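Local coordinates for MSM0271 protein (Mycobacterium smegmatis, PDB 5SUH) that forms a trimeric, tandem-domain building block of the shell of the mycobacterial RMM microcompartment, and probably takes part in controlling passage across that shell, at residues T31-Y36 against V70-A75; L135-L140 against S231-Q236; P74-E79 against L97-Q102; V173-P178 against G205-L210. All coordinates share one frame; numbering follows the deposited sequence.

Contact 1 of 4, residues T31-Y36 against V70-A75; sequences TQIRVY and VEVSPA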
loop_
_atom_site.group_PDB
_atom_site.type_symbol
_atom_site.label_atom_id
_atom_site.label_comp_id
_atom_site.label_asym_id
_atom_site.label_seq_id
_atom_site.Cartn_x
_atom_site.Cartn_y
_atom_site.Cartn_z
ATOM N N THR A 31 -18.160 29.289 1.423
ATOM C CA THR A 31 -17.096 28.489 2.040
ATOM C C THR A 31 -17.064 28.590 3.573
ATOM O O THR A 31 -16.755 29.651 4.117
ATOM C CB THR A 31 -15.715 28.903 1.499
ATOM O OG1 THR A 31 -15.652 28.611 0.098
ATOM C CG2 THR A 31 -14.619 28.144 2.192
ATOM N N GLN A 32 -17.353 27.489 4.269
ATOM C CA GLN A 32 -17.364 27.522 5.730
ATOM C C GLN A 32 -16.054 27.099 6.388
ATOM O O GLN A 32 -15.520 26.025 6.127
ATOM C CB GLN A 32 -18.481 26.665 6.314
ATOM C CG GLN A 32 -18.495 26.813 7.840
ATOM C CD GLN A 32 -19.231 25.720 8.578
ATOM O OE1 GLN A 32 -20.219 25.175 8.084
ATOM N NE2 GLN A 32 -18.758 25.400 9.782
ATOM N N ILE A 33 -15.563 27.952 7.275
ATOM C CA ILE A 33 -14.373 27.642 8.029
ATOM C C ILE A 33 -14.670 26.888 9.331
ATOM O O ILE A 33 -15.387 27.367 10.198
ATOM C CB ILE A 33 -13.593 28.918 8.309
ATOM C CG1 ILE A 33 -12.897 29.320 6.997
ATOM C CG2 ILE A 33 -12.568 28.676 9.398
ATOM C CD1 ILE A 33 -11.874 30.408 7.125
ATOM N N ARG A 34 -14.127 25.680 9.423
ATOM C CA ARG A 34 -14.307 24.806 10.575
ATOM C C ARG A 34 -13.199 25.075 11.584
ATOM O O ARG A 34 -13.454 25.212 12.782
ATOM C CB ARG A 34 -14.215 23.336 10.157
ATOM C CG ARG A 34 -15.139 22.944 9.049
ATOM C CD ARG A 34 -16.014 21.807 9.407
ATOM N NE ARG A 34 -15.326 20.725 10.092
ATOM C CZ ARG A 34 -15.987 19.814 10.805
ATOM N NH1 ARG A 34 -17.314 19.886 10.896
ATOM N NH2 ARG A 34 -15.338 18.866 11.456
ATOM N N VAL A 35 -11.969 25.168 11.068
ATOM C CA VAL A 35 -10.787 25.463 11.873
ATOM C C VAL A 35 -9.932 26.537 11.182
ATOM O O VAL A 35 -9.697 26.444 9.980
ATOM C CB VAL A 35 -9.911 24.211 12.090
ATOM C CG1 VAL A 35 -8.676 24.568 12.906
ATOM C CG2 VAL A 35 -10.677 23.132 12.767
ATOM N N TYR A 36 -9.497 27.557 11.930
ATOM C CA TYR A 36 -8.568 28.587 11.421
ATOM C C TYR A 36 -7.602 28.995 12.533
ATOM O O TYR A 36 -7.997 29.706 13.462
ATOM C CB TYR A 36 -9.327 29.833 10.903
ATOM C CG TYR A 36 -8.435 30.990 10.451
ATOM C CD1 TYR A 36 -8.025 31.990 11.348
ATOM C CD2 TYR A 36 -8.008 31.089 9.132
ATOM C CE1 TYR A 36 -7.196 33.033 10.937
ATOM C CE2 TYR A 36 -7.186 32.136 8.711
ATOM C CZ TYR A 36 -6.786 33.096 9.606
ATOM O OH TYR A 36 -5.984 34.111 9.153
ATOM N N VAL A 70 -5.832 25.232 8.402
ATOM C CA VAL A 70 -7.220 25.527 8.047
ATOM C C VAL A 70 -7.988 24.254 7.660
ATOM O O VAL A 70 -7.522 23.453 6.820
ATOM C CB VAL A 70 -7.296 26.548 6.877
ATOM C CG1 VAL A 70 -8.743 26.843 6.507
ATOM C CG2 VAL A 70 -6.520 27.841 7.199
ATOM N N GLU A 71 -9.160 24.078 8.266
ATOM C CA GLU A 71 -10.111 23.018 7.886
ATOM C C GLU A 71 -11.422 23.661 7.373
ATOM O O GLU A 71 -11.923 24.597 7.984
ATOM C CB GLU A 71 -10.385 22.065 9.086
ATOM C CG GLU A 71 -11.271 20.871 8.753
ATOM C CD GLU A 71 -11.518 19.904 9.917
ATOM O OE1 GLU A 71 -10.579 19.597 10.695
ATOM O OE2 GLU A 71 -12.665 19.407 10.018
ATOM N N VAL A 72 -11.951 23.203 6.235
ATOM C CA VAL A 72 -13.156 23.826 5.652
ATOM C C VAL A 72 -14.218 22.856 5.147
ATOM O O VAL A 72 -13.979 21.662 4.971
ATOM C CB VAL A 72 -12.857 24.718 4.429
ATOM C CG1 VAL A 72 -11.773 25.720 4.771
ATOM C CG2 VAL A 72 -12.504 23.852 3.207
ATOM N N SER A 73 -15.386 23.423 4.861
ATOM C CA SER A 73 -16.505 22.703 4.277
ATOM C C SER A 73 -17.183 23.593 3.233
ATOM O O SER A 73 -17.301 24.793 3.458
ATOM C CB SER A 73 -17.489 22.305 5.361
ATOM O OG SER A 73 -18.534 21.545 4.815
ATOM N N PRO A 74 -17.566 23.038 2.057
ATOM C CA PRO A 74 -17.393 21.659 1.581
ATOM C C PRO A 74 -15.918 21.367 1.245
ATOM O O PRO A 74 -15.166 22.307 0.945
ATOM C CB PRO A 74 -18.271 21.620 0.318
ATOM C CG PRO A 74 -18.237 22.987 -0.191
ATOM C CD PRO A 74 -18.201 23.879 1.026
ATOM N N ALA A 75 -15.532 20.092 1.233
ATOM C CA ALA A 75 -14.103 19.718 1.200
ATOM C C ALA A 75 -13.300 20.351 0.045
ATOM O O ALA A 75 -12.166 20.822 0.231
ATOM C CB ALA A 75 -13.962 18.203 1.157
HETATM O O HOH W 1 -13.076 17.270 11.570
#
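Strand 32-39, outermost in its sheet within this chain, pairs antiparallel with strand 66-73 in the four-stranded sheet of the first BMC domain, and a classic beta bulge interrupts the ladder where Arg34 and Val35 both face Glu71. The carbonyl Glu71 O takes both amides from one face of its plane: Arg34 N at 2.8 Å and, straighter at 171°, Val35 N at 3.1 Å. Gln32 and Ser73 form a hydrogen-bonded pair before the bulge, with Gln32 N to Ser73 O at 2.8 Å. The bulge also turns Arg34 toward the partner strand. Its side chain bends at chi2 and chi3 into a side-on salt bridge with Glu71, whose chain stands extended with CG anti to the backbone N (chi1 -175°). Arg34 NE bonds Glu71 OE2 at 3.0 Å from above the carboxylate plane, while Arg34 NH2 bonds the same oxygen nearly along its C-O axis. A water joins Arg34 NH2 to Glu71 OE2. Beside this pair, Val35 CB rests on Glu71 CB at 3.7 Å; on the opposite face, Tyr36 CD2 lies 4.1 Å from Val70 CG2. Glu71 OE1 is bound by the amide of Leu180, and Phe103 makes a cation-pi contact with Arg34. With one oxygen shared by two arginine nitrogens and a water, and the other held by an amide, the buried carboxylate is probably kept ionised and fixed in rotation.

Contact 2 of 4, residues L135-L140 against S231-Q236; sequences LRPRVL and SAIEGQ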
loop_
_atom_site.group_PDB
_atom_site.type_symbol
_atom_site.label_atom_id
_atom_site.label_comp_id
_atom_site.label_asym_id
_atom_site.label_seq_id
_atom_site.Cartn_x
_atom_site.Cartn_y
_atom_site.Cartn_z
ATOM N N LEU A 135 -15.359 26.672 14.302
ATOM C CA LEU A 135 -15.968 25.906 15.400
ATOM C C LEU A 135 -15.078 25.902 16.641
ATOM O O LEU A 135 -13.860 25.727 16.536
ATOM C CB LEU A 135 -16.257 24.476 14.948
ATOM C CG LEU A 135 -17.368 24.306 13.900
ATOM C CD1 LEU A 135 -17.424 22.871 13.380
ATOM C CD2 LEU A 135 -18.689 24.643 14.546
ATOM N N ARG A 136 -15.675 26.084 17.818
ATOM C CA ARG A 136 -14.875 25.994 19.027
ATOM C C ARG A 136 -14.621 24.501 19.308
ATOM O O ARG A 136 -15.476 23.659 19.031
ATOM C CB ARG A 136 -15.546 26.697 20.209
ATOM C CG ARG A 136 -16.537 25.870 20.955
ATOM C CD ARG A 136 -16.944 26.566 22.237
ATOM N NE ARG A 136 -18.149 25.944 22.779
ATOM C CZ ARG A 136 -18.893 26.449 23.758
ATOM N NH1 ARG A 136 -18.580 27.618 24.309
ATOM N NH2 ARG A 136 -19.978 25.801 24.157
ATOM N N PRO A 137 -13.441 24.175 19.845
ATOM C CA PRO A 137 -13.070 22.774 20.107
ATOM C C PRO A 137 -14.029 22.061 21.048
ATOM O O PRO A 137 -14.470 22.637 22.046
ATOM C CB PRO A 137 -11.684 22.889 20.752
ATOM C CG PRO A 137 -11.132 24.212 20.200
ATOM C CD PRO A 137 -12.331 25.114 20.103
ATOM N N ARG A 138 -14.407 20.843 20.674
ATOM C CA ARG A 138 -15.221 19.997 21.535
ATOM C C ARG A 138 -14.425 18.773 21.939
ATOM O O ARG A 138 -13.998 18.000 21.087
ATOM C CB ARG A 138 -16.517 19.555 20.864
ATOM C CG ARG A 138 -17.253 18.514 21.696
ATOM C CD ARG A 138 -18.752 18.603 21.528
ATOM N NE ARG A 138 -19.183 18.324 20.163
ATOM C CZ ARG A 138 -19.583 17.127 19.735
ATOM N NH1 ARG A 138 -19.624 16.095 20.577
ATOM N NH2 ARG A 138 -19.959 16.967 18.469
ATOM N N VAL A 139 -14.212 18.620 23.242
ATOM C CA VAL A 139 -13.495 17.478 23.770
ATOM C C VAL A 139 -14.374 16.225 23.801
ATOM O O VAL A 139 -15.470 16.251 24.350
ATOM C CB VAL A 139 -12.972 17.810 25.130
ATOM C CG1 VAL A 139 -12.433 16.577 25.778
ATOM C CG2 VAL A 139 -11.902 18.903 24.986
ATOM N N LEU A 140 -13.907 15.144 23.179
ATOM C CA LEU A 140 -14.691 13.899 23.078
ATOM C C LEU A 140 -14.276 12.869 24.127
ATOM O O LEU A 140 -15.095 12.121 24.619
ATOM C CB LEU A 140 -14.551 13.265 21.683
ATOM C CG LEU A 140 -15.113 14.071 20.496
ATOM C CD1 LEU A 140 -14.924 13.376 19.151
ATOM C CD2 LEU A 140 -16.560 14.388 20.728
ATOM N N SER A 231 -9.900 25.386 25.715
ATOM C CA SER A 231 -10.988 26.212 26.260
ATOM C C SER A 231 -10.847 27.669 25.913
ATOM O O SER A 231 -11.838 28.347 25.716
ATOM C CB SER A 231 -11.087 26.099 27.777
ATOM O OG SER A 231 -11.578 24.830 28.129
ATOM N N ALA A 232 -9.611 28.134 25.771
ATOM C CA ALA A 232 -9.369 29.553 25.554
ATOM C C ALA A 232 -9.664 29.974 24.112
ATOM O O ALA A 232 -9.737 31.157 23.803
ATOM C CB ALA A 232 -7.931 29.892 25.923
ATOM N N ILE A 233 -9.872 28.999 23.240
ATOM C CA ILE A 233 -10.082 29.277 21.829
ATOM C C ILE A 233 -11.515 29.727 21.483
ATOM O O ILE A 233 -12.496 29.094 21.884
ATOM C CB ILE A 233 -9.705 28.047 21.004
ATOM C CG1 ILE A 233 -8.204 27.790 21.120
ATOM C CG2 ILE A 233 -10.095 28.217 19.535
ATOM C CD1 ILE A 233 -7.728 26.532 20.361
ATOM N N GLU A 234 -11.615 30.818 20.720
ATOM C CA GLU A 234 -12.902 31.438 20.365
ATOM C C GLU A 234 -13.500 30.843 19.088
ATOM O O GLU A 234 -12.811 30.727 18.074
ATOM C CB GLU A 234 -12.725 32.952 20.141
ATOM C CG GLU A 234 -12.254 33.760 21.345
ATOM C CD GLU A 234 -13.350 34.008 22.364
ATOM O OE1 GLU A 234 -14.535 33.788 22.030
ATOM O OE2 GLU A 234 -13.024 34.428 23.498
ATOM N N GLY A 235 -14.785 30.486 19.136
ATOM C CA GLY A 235 -15.490 30.012 17.954
ATOM C C GLY A 235 -16.992 29.854 18.141
ATOM O O GLY A 235 -17.516 30.160 19.204
ATOM N N GLN A 236 -17.679 29.350 17.113
ATOM C CA GLN A 236 -19.130 29.166 17.156
ATOM C C GLN A 236 -19.484 27.853 17.832
ATOM O O GLN A 236 -18.597 27.133 18.284
ATOM C CB GLN A 236 -19.723 29.205 15.748
ATOM C CG GLN A 236 -19.572 30.553 15.055
ATOM C CD GLN A 236 -20.146 31.710 15.864
ATOM O OE1 GLN A 236 -21.246 31.615 16.435
ATOM N NE2 GLN A 236 -19.379 32.797 15.955
#
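Pro137 and Ile233 meet with their side chains at about a right angle, the proline ring presenting its CG-CD side to the branched isoleucine. Pro137 CD lies 3.9 Å from Ile233 CG2, and Pro137 CG approaches Ile233 CD1 at 4.1 Å, so both branches of the isoleucine touch the ring. The backbone points CB of Ile233 toward the proline, and the first torsion (chi1 -66°) then sets CG2 anti to the backbone N and CG1, with CD1 beyond it, anti to the carbonyl carbon. Leu230 of helix 216-232 and Phe181 pack on the same proline.

A short way along, the two chains come together through their backbones. Arg136 N donates to Gln236 O at 3.1 Å in a nearly straight bond (165°), and Gly235 sits against this junction, its CA 3.9 Å from Arg136 N. The base of the Arg136 side chain closes over the acceptor: CB lies 3.6 Å from Gln236 O, and the first torsion (chi1 85°), setting CG between the backbone N and the carbonyl carbon, brings CG equally near. Beyond CG the arginine runs extended away from the contact. Gln236 NE2 is bonded to the carbonyl of Glu132.

The contact thus fastens the C-terminal tail, just past helix 216-232, to the chain entering strand 138-145. One backbone bond and one apolar touch hold the two segments together at the surface; the Arg136 guanidinium adds nothing between them, its charge being balanced by a salt bridge from NH2 to Glu237, further along the same tail.

Contact 3 of 4, residues P74-E79 against L97-Q102; sequences PALAIE and LYVERQ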
loop_
_atom_site.group_PDB
_atom_site.type_symbol
_atom_site.label_atom_id
_atom_site.label_comp_id
_atom_site.label_asym_id
_atom_site.label_seq_id
_atom_site.Cartn_x
_atom_site.Cartn_y
_atom_site.Cartn_z
ATOM N N PRO A 74 -17.566 23.038 2.057
ATOM C CA PRO A 74 -17.393 21.659 1.581
ATOM C C PRO A 74 -15.918 21.367 1.245
ATOM O O PRO A 74 -15.166 22.307 0.945
ATOM C CB PRO A 74 -18.271 21.620 0.318
ATOM C CG PRO A 74 -18.237 22.987 -0.191
ATOM C CD PRO A 74 -18.201 23.879 1.026
ATOM N N ALA A 75 -15.532 20.092 1.233
ATOM C CA ALA A 75 -14.103 19.718 1.200
ATOM C C ALA A 75 -13.300 20.351 0.045
ATOM O O ALA A 75 -12.166 20.822 0.231
ATOM C CB ALA A 75 -13.962 18.203 1.157
ATOM N N LEU A 76 -13.890 20.359 -1.142
ATOM C CA LEU A 76 -13.180 20.783 -2.330
ATOM C C LEU A 76 -12.885 22.294 -2.337
ATOM O O LEU A 76 -12.144 22.782 -3.185
ATOM C CB LEU A 76 -13.979 20.359 -3.565
ATOM C CG LEU A 76 -13.216 20.103 -4.859
ATOM C CD1 LEU A 76 -11.976 19.265 -4.596
ATOM C CD2 LEU A 76 -14.129 19.393 -5.838
ATOM N N ALA A 77 -13.476 23.041 -1.413
ATOM C CA ALA A 77 -13.250 24.484 -1.389
ATOM C C ALA A 77 -11.808 24.822 -1.031
ATOM O O ALA A 77 -11.334 25.923 -1.338
ATOM C CB ALA A 77 -14.201 25.154 -0.409
ATOM N N ILE A 78 -11.120 23.861 -0.408
ATOM C CA ILE A 78 -9.740 24.041 0.068
ATOM C C ILE A 78 -8.774 24.307 -1.095
ATOM O O ILE A 78 -7.699 24.871 -0.900
ATOM C CB ILE A 78 -9.251 22.794 0.917
ATOM C CG1 ILE A 78 -8.124 23.172 1.891
ATOM C CG2 ILE A 78 -8.876 21.608 0.023
ATOM C CD1 ILE A 78 -8.603 23.944 3.087
ATOM N N GLU A 79 -9.162 23.911 -2.303
ATOM C CA GLU A 79 -8.345 24.205 -3.476
ATOM C C GLU A 79 -8.391 25.700 -3.808
ATOM O O GLU A 79 -7.467 26.217 -4.420
ATOM C CB GLU A 79 -8.773 23.376 -4.697
ATOM C CG GLU A 79 -8.659 21.858 -4.539
ATOM C CD GLU A 79 -7.215 21.339 -4.485
ATOM O OE1 GLU A 79 -6.265 22.121 -4.718
ATOM O OE2 GLU A 79 -7.035 20.124 -4.234
ATOM N N LEU A 97 -1.935 19.296 2.104
ATOM C CA LEU A 97 -3.120 19.621 1.307
ATOM C C LEU A 97 -3.902 18.338 1.027
ATOM O O LEU A 97 -3.414 17.451 0.343
ATOM C CB LEU A 97 -2.740 20.309 -0.005
ATOM C CG LEU A 97 -3.877 20.617 -0.980
ATOM C CD1 LEU A 97 -4.800 21.697 -0.455
ATOM C CD2 LEU A 97 -3.313 21.013 -2.336
ATOM N N TYR A 98 -5.100 18.217 1.577
ATOM C CA TYR A 98 -5.833 16.965 1.424
ATOM C C TYR A 98 -7.344 17.154 1.501
ATOM O O TYR A 98 -7.840 17.961 2.302
ATOM C CB TYR A 98 -5.369 15.952 2.472
ATOM C CG TYR A 98 -5.821 14.540 2.204
ATOM C CD1 TYR A 98 -5.302 13.811 1.132
ATOM C CD2 TYR A 98 -6.757 13.919 3.036
ATOM C CE1 TYR A 98 -5.723 12.513 0.874
ATOM C CE2 TYR A 98 -7.178 12.614 2.784
ATOM C CZ TYR A 98 -6.659 11.925 1.698
ATOM O OH TYR A 98 -7.067 10.637 1.454
ATOM N N VAL A 99 -8.052 16.421 0.635
ATOM C CA VAL A 99 -9.522 16.369 0.577
ATOM C C VAL A 99 -10.009 15.000 1.102
ATOM O O VAL A 99 -9.799 13.956 0.486
ATOM C CB VAL A 99 -10.041 16.605 -0.878
ATOM C CG1 VAL A 99 -11.533 16.339 -0.969
ATOM C CG2 VAL A 99 -9.709 18.035 -1.373
ATOM N N GLU A 100 -10.668 15.023 2.251
ATOM C CA GLU A 100 -11.032 13.831 3.024
ATOM C C GLU A 100 -12.475 13.399 2.636
ATOM O O GLU A 100 -13.022 13.953 1.687
ATOM C CB GLU A 100 -10.871 14.176 4.514
ATOM C CG GLU A 100 -10.982 13.055 5.504
ATOM C CD GLU A 100 -12.255 13.105 6.295
ATOM O OE1 GLU A 100 -13.010 14.083 6.165
ATOM O OE2 GLU A 100 -12.493 12.161 7.062
ATOM N N ARG A 101 -13.072 12.413 3.323
ATOM C CA ARG A 101 -14.458 11.989 3.051
ATOM C C ARG A 101 -15.465 13.133 3.103
ATOM O O ARG A 101 -16.340 13.219 2.229
ATOM C CB ARG A 101 -14.920 10.897 4.028
ATOM C CG ARG A 101 -16.338 10.409 3.776
ATOM C CD ARG A 101 -16.746 9.270 4.686
ATOM N NE ARG A 101 -18.091 8.783 4.373
ATOM C CZ ARG A 101 -18.370 7.936 3.382
ATOM N NH1 ARG A 101 -17.405 7.496 2.587
ATOM N NH2 ARG A 101 -19.619 7.541 3.165
ATOM N N GLN A 102 -15.310 14.005 4.107
ATOM C CA GLN A 102 -16.193 15.158 4.350
ATOM C C GLN A 102 -15.502 16.541 4.275
ATOM O O GLN A 102 -16.110 17.501 3.808
ATOM C CB GLN A 102 -16.855 15.029 5.720
ATOM C CG GLN A 102 -17.872 13.897 5.810
ATOM C CD GLN A 102 -18.538 13.806 7.176
ATOM O OE1 GLN A 102 -17.937 13.366 8.162
ATOM N NE2 GLN A 102 -19.791 14.210 7.231
#
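Val99 spreads its two methyls by a first torsion of 171°, with CG1 anti to the backbone N and CG2 anti to the carbonyl carbon, and each meets a different residue of 74-79. Val99 CG1 meets Ala75 CB at 3.7 Å, while Val99 CG2 lies 3.9 Å from Ile78 CG2. Ile78 turns CG1 anti to its own backbone N (chi1 -156°), which leaves CG2 as the branch facing the strand. That methyl also touches Leu97 CD1 at 4.1 Å, and the isoleucine slides past Leu97 and Val99 in the opposite direction to both. Leu76 points its CB away from the strand, yet its CD1 returns to 4.1 Å from Val99 CG2. Ala75 CB is additionally seated 3.5 Å from Gln102 O, at the turn that follows the strand.

Glu79, bent at chi2, crosses Leu97 at about a right angle, Glu79 OE1 lying 4.0 Å from Leu97 CD2. Its carboxylate is engaged by a neighbouring subunit: OE1 bonds to His152 and OE2 to Tyr211 of that chain. The turn after the strand is pinned by Glu100, whose OE1 accepts Gln102 N at 3.1 Å from well above the carboxylate plane and also the amide of Phe103.

Around this turn, Glu100 OE2 forms a salt bridge and Gln102 OE1 a hydrogen bond with Arg101 of another neighbouring subunit. The arrangement is the helix-on-sheet packing of the alpha/beta BMC fold, here placed at the trimer interface, where residues 74-79 and the end of strand 93-99 with its turn meet adjacent copies.

Contact 4 of 4, residues V173-P178 against G205-L210; sequences VYEMTP and GAAGRL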
loop_
_atom_site.group_PDB
_atom_site.type_symbol
_atom_site.label_atom_id
_atom_site.label_comp_id
_atom_site.label_asym_id
_atom_site.label_seq_id
_atom_site.Cartn_x
_atom_site.Cartn_y
_atom_site.Cartn_z
ATOM N N VAL A 173 -4.146 9.699 26.092
ATOM C CA VAL A 173 -4.898 9.761 24.836
ATOM C C VAL A 173 -5.869 10.927 24.957
ATOM O O VAL A 173 -6.435 11.161 26.033
ATOM C CB VAL A 173 -5.665 8.432 24.489
ATOM C CG1 VAL A 173 -4.698 7.314 24.064
ATOM C CG2 VAL A 173 -6.548 7.970 25.647
ATOM N N TYR A 174 -6.037 11.673 23.865
ATOM C CA TYR A 174 -6.893 12.859 23.855
ATOM C C TYR A 174 -7.626 12.971 22.515
ATOM O O TYR A 174 -7.001 13.015 21.432
ATOM C CB TYR A 174 -6.063 14.117 24.085
ATOM C CG TYR A 174 -6.749 15.211 24.858
ATOM C CD1 TYR A 174 -6.242 15.631 26.088
ATOM C CD2 TYR A 174 -7.886 15.853 24.356
ATOM C CE1 TYR A 174 -6.862 16.654 26.813
ATOM C CE2 TYR A 174 -8.507 16.866 25.074
ATOM C CZ TYR A 174 -7.980 17.266 26.304
ATOM O OH TYR A 174 -8.575 18.273 27.042
ATOM N N GLU A 175 -8.947 13.015 22.584
ATOM C CA GLU A 175 -9.749 13.062 21.383
ATOM C C GLU A 175 -10.628 14.316 21.354
ATOM O O GLU A 175 -11.289 14.641 22.346
ATOM C CB GLU A 175 -10.608 11.785 21.271
ATOM C CG GLU A 175 -11.318 11.650 19.913
ATOM C CD GLU A 175 -12.037 10.317 19.712
ATOM O OE1 GLU A 175 -12.259 9.568 20.693
ATOM O OE2 GLU A 175 -12.371 10.012 18.552
ATOM N N MET A 176 -10.691 14.962 20.189
ATOM C CA MET A 176 -11.422 16.226 20.000
ATOM C C MET A 176 -12.036 16.340 18.607
ATOM O O MET A 176 -11.679 15.574 17.692
ATOM C CB MET A 176 -10.482 17.404 20.208
ATOM C CG MET A 176 -9.354 17.361 19.155
ATOM S SD MET A 176 -7.792 17.888 19.805
ATOM C CE MET A 176 -7.340 16.464 20.791
ATOM N N THR A 177 -12.923 17.320 18.434
ATOM C CA THR A 177 -13.435 17.621 17.107
ATOM C C THR A 177 -13.791 19.126 16.992
ATOM O O THR A 177 -14.257 19.731 17.960
ATOM C CB THR A 177 -14.644 16.714 16.725
ATOM O OG1 THR A 177 -14.925 16.899 15.342
ATOM C CG2 THR A 177 -15.926 16.998 17.560
ATOM N N PRO A 178 -13.523 19.753 15.820
ATOM C CA PRO A 178 -12.901 19.234 14.581
ATOM C C PRO A 178 -11.473 18.693 14.745
ATOM O O PRO A 178 -10.700 19.148 15.581
ATOM C CB PRO A 178 -12.879 20.456 13.639
ATOM C CG PRO A 178 -13.853 21.426 14.218
ATOM C CD PRO A 178 -13.848 21.189 15.713
ATOM N N GLY A 205 -9.973 13.901 9.588
ATOM C CA GLY A 205 -11.127 13.026 9.737
ATOM C C GLY A 205 -12.297 13.652 10.494
ATOM O O GLY A 205 -12.380 14.871 10.683
ATOM N N ALA A 206 -13.197 12.805 10.974
ATOM C CA ALA A 206 -14.298 13.293 11.787
ATOM C C ALA A 206 -13.823 13.715 13.197
ATOM O O ALA A 206 -14.413 14.614 13.797
ATOM C CB ALA A 206 -15.364 12.251 11.886
ATOM N N ALA A 207 -12.757 13.094 13.708
ATOM C CA ALA A 207 -12.229 13.417 15.055
ATOM C C ALA A 207 -10.720 13.362 15.071
ATOM O O ALA A 207 -10.117 12.613 14.315
ATOM C CB ALA A 207 -12.788 12.470 16.135
ATOM N N GLY A 208 -10.100 14.203 15.884
ATOM C CA GLY A 208 -8.653 14.157 16.016
ATOM C C GLY A 208 -8.243 13.303 17.209
ATOM O O GLY A 208 -8.936 13.254 18.228
ATOM N N ARG A 209 -7.107 12.631 17.086
ATOM C CA ARG A 209 -6.613 11.806 18.179
ATOM C C ARG A 209 -5.125 12.053 18.430
ATOM O O ARG A 209 -4.294 12.092 17.492
ATOM C CB ARG A 209 -6.862 10.321 17.893
ATOM C CG ARG A 209 -8.332 9.906 17.954
ATOM C CD ARG A 209 -8.973 9.925 16.583
ATOM N NE ARG A 209 -10.380 9.518 16.605
ATOM C CZ ARG A 209 -10.908 8.700 15.691
ATOM N NH1 ARG A 209 -10.130 8.193 14.724
ATOM N NH2 ARG A 209 -12.180 8.360 15.759
ATOM N N LEU A 210 -4.800 12.183 19.713
ATOM C CA LEU A 210 -3.444 12.451 20.156
ATOM C C LEU A 210 -2.971 11.308 21.076
ATOM O O LEU A 210 -3.676 10.936 22.020
ATOM C CB LEU A 210 -3.404 13.805 20.881
ATOM C CG LEU A 210 -2.059 14.332 21.395
ATOM C CD1 LEU A 210 -1.013 14.281 20.274
ATOM C CD2 LEU A 210 -2.189 15.745 21.960
#
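Segments 173-177 and 208-210, of strands 170-177 and 208-214, run antiparallel at 163° and 4.7 Å between axes, with Tyr174-Leu210 and Met176-Gly208 as hydrogen-bonded pairs flanking the non-hydrogen-bonded pair Glu175-Arg209. Gly208 N to Met176 O, at 2.8 Å, and Leu210 N to Tyr174 O, at 2.9 Å, belong to this ladder.

Glu175 and Arg209 lie side by side and point the same way. Glu175 is extended, with CG anti to the backbone N (chi1 -171°), whereas Arg209 bends at chi2 to bring its NE side round. Arg209 NE and NH2 both grip one oxygen in a side-on salt bridge, NE at 2.8 Å from Glu175 OE2 and NH2 more loosely at 3.3 Å. The oxygen lies in the guanidinium plane, but the carboxylate is turned 62° from that plane, so NE arrives from above it and NH2 nearly along the C-O axis. Ala207 CB packs 3.5 Å from Glu175 OE2. On the other face, Tyr174 CB touches Leu210 CB at 4.2 Å, and the tyrosine continues over helix 216-232 to bond Thr227 through its hydroxyl. Beyond the ladder, Thr177 OG1 donates to Ala206 O at 2.8 Å, almost in line with the carbonyl, which ties the incoming loop to the strand end.

The two residues of the salt bridge also bond across the subunit boundary: Glu175 OE1 accepts the amide of Leu76, and Arg209 NH2 donates to the Glu100 carbonyl, both of a neighbouring subunit. This is the central strand pair of the second BMC domain's four-stranded sheet, with one face backed by a helix and the other facing the next subunit of the trimer.

How the contacts relate
Contacts 1 and 3 lie in the first BMC domain, their centres 8 Å apart, and share Pro74 and Ala75, where strand 66-73 leads into helix 78-88. Contacts 2 and 4 belong to the second; contact 4 is nested within the loop closed by contact 2, and Leu140 N reaches Glu175 O at 2.8 Å between neighbouring strands. Among the places where the domains meet are Arg34 O and Leu135 N, 2.8 Å apart and probably hydrogen-bonded, Pro178 on Val35, and Glu100 against Gly205. Contacts 2 and 3 remain about 11 Å apart at their nearest atoms. Between subunits, contact 3 of one copy meets contact 4 of another through Glu100 and Arg209.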